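Local coordinates for thiosulfate sulfurtransferase (Pseudomonas aeruginosa, PDB 1YT8), which probably transfers sulfur from thiosulfate to cyanide as a thiosulfate sulfurtransferase built of repeated rhodanese-like domains, at residues D33-A36 with Q37-L41. Sequence-based numbering, arbitrary orientation.
Sequences DPFA and QAHPL
The imidazole of His39 lies flat over one face of the Phe35 phenyl ring in an offset stack, the ring centroids 3.9 Å apart and the planes tilted by only 6°. Phe35 CZ sits beneath the centre of the imidazole, whereas His39 CD2 projects toward the rim of the phenyl ring. The nearest ring atoms are Phe35 CE1 and His39 CG, at 3.3 Å. At the imidazole edge, His39 CD2 meets Phe35 O in the ring plane, 3.0 Å away, so one residue supplies both a face and an edge partner. Phe35 CG points opposite the backbone N (chi1 162°), whereas His39 CG is set between its N and carbonyl carbon (chi1 63°), which folds the imidazole back over the phenyl ring. Both imidazole nitrogens are tied: His39 ND1 donates to Pro40 O at 2.8 Å, almost straight and close to the ring plane, and NE2 is hydrogen-bonded to Asp111 O. These bonds fix the ring's rotation in a buried setting. The backbone reverses beside the stack in a type I beta turn from Phe35 to Ala38, closed by Ala38 N to Phe35 O at 3.2 Å; the overlapping hydrogen bond from Gln37 N to Pro34 O, 3.1 Å, starts one residue earlier. The turn and the stack thus join helix 32-35 to the loop leading to edge strand 44-45 of the first parallel rhodanese sheet. Arg30 holds Ala38 O, and the stacked rings pack against Asp28 of strand 25-28, with His39 also touching Tyr69 of strand 66-69 and Val114 of helix 114-127.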
loop_
_atom_site.group_PDB
_atom_site.type_symbol
_atom_site.label_atom_id
_atom_site.label_comp_id
_atom_site.label_asym_id
_atom_site.label_seq_id
_atom_site.Cartn_x
_atom_site.Cartn_y
_atom_site.Cartn_z
ATOM N N ASP A 33 -0.361 5.226 -12.561
ATOM C CA ASP A 33 -0.411 4.438 -13.787
ATOM C C ASP A 33 0.917 4.448 -14.550
ATOM O O ASP A 33 1.387 3.399 -14.982
ATOM C CB ASP A 33 -1.562 4.878 -14.695
ATOM C CG ASP A 33 -1.884 3.834 -15.749
ATOM O OD1 ASP A 33 -2.053 2.651 -15.380
ATOM O OD2 ASP A 33 -1.966 4.186 -16.941
ATOM N N PRO A 34 1.530 5.627 -14.749
ATOM C CA PRO A 34 2.806 5.571 -15.474
ATOM C C PRO A 34 3.889 4.849 -14.654
ATOM O O PRO A 34 4.740 4.159 -15.207
ATOM C CB PRO A 34 3.125 7.044 -15.756
ATOM C CG PRO A 34 2.271 7.811 -14.779
ATOM C CD PRO A 34 1.013 7.004 -14.693
ATOM N N PHE A 35 3.837 5.003 -13.332
ATOM C CA PHE A 35 4.781 4.329 -12.436
ATOM C C PHE A 35 4.662 2.824 -12.666
ATOM O O PHE A 35 5.658 2.122 -12.810
ATOM C CB PHE A 35 4.428 4.643 -10.974
ATOM C CG PHE A 35 5.043 3.698 -9.968
ATOM C CD1 PHE A 35 6.391 3.788 -9.632
ATOM C CD2 PHE A 35 4.260 2.734 -9.332
ATOM C CE1 PHE A 35 6.951 2.933 -8.670
ATOM C CE2 PHE A 35 4.807 1.878 -8.376
ATOM C CZ PHE A 35 6.156 1.978 -8.044
ATOM N N ALA A 36 3.426 2.344 -12.714
ATOM C CA ALA A 36 3.153 0.926 -12.899
ATOM C C ALA A 36 3.616 0.335 -14.231
ATOM O O ALA A 36 3.626 -0.883 -14.392
ATOM C CB ALA A 36 1.667 0.663 -12.703
ATOM N N GLN A 37 3.999 1.179 -15.187
ATOM C CA GLN A 37 4.463 0.666 -16.475
ATOM C C GLN A 37 5.954 0.339 -16.466
ATOM O O GLN A 37 6.406 -0.527 -17.217
ATOM C CB GLN A 37 4.164 1.668 -17.598
ATOM C CG GLN A 37 2.710 2.116 -17.634
ATOM C CD GLN A 37 1.732 0.952 -17.533
ATOM O OE1 GLN A 37 0.746 1.015 -16.791
ATOM N NE2 GLN A 37 1.997 -0.113 -18.280
ATOM N N ALA A 38 6.714 1.024 -15.613
ATOM C CA ALA A 38 8.152 0.792 -15.518
ATOM C C ALA A 38 8.805 1.580 -14.385
ATOM O O ALA A 38 8.667 2.801 -14.300
ATOM C CB ALA A 38 8.826 1.142 -16.845
ATOM N N HIS A 39 9.524 0.876 -13.519
ATOM C CA HIS A 39 10.209 1.517 -12.404
ATOM C C HIS A 39 11.230 0.580 -11.780
ATOM O O HIS A 39 11.119 -0.639 -11.899
ATOM C CB HIS A 39 9.194 1.966 -11.342
ATOM C CG HIS A 39 8.430 0.844 -10.711
ATOM N ND1 HIS A 39 8.961 0.046 -9.719
ATOM C CD2 HIS A 39 7.165 0.401 -10.910
ATOM C CE1 HIS A 39 8.055 -0.835 -9.331
ATOM N NE2 HIS A 39 6.957 -0.641 -10.039
ATOM N N PRO A 40 12.266 1.145 -11.138
ATOM C CA PRO A 40 13.291 0.313 -10.500
ATOM C C PRO A 40 12.645 -0.508 -9.388
ATOM O O PRO A 40 11.648 -0.089 -8.800
ATOM C CB PRO A 40 14.283 1.342 -9.963
ATOM C CG PRO A 40 14.175 2.457 -10.965
ATOM C CD PRO A 40 12.678 2.559 -11.156
ATOM N N LEU A 41 13.220 -1.667 -9.098
ATOM C CA LEU A 41 12.687 -2.560 -8.071
ATOM C C LEU A 41 12.314 -1.909 -6.740
ATOM O O LEU A 41 11.218 -2.136 -6.217
ATOM C CB LEU A 41 13.680 -3.695 -7.812
ATOM C CG LEU A 41 13.288 -4.733 -6.758
ATOM C CD1 LEU A 41 11.915 -5.317 -7.093
ATOM C CD2 LEU A 41 14.345 -5.836 -6.725
#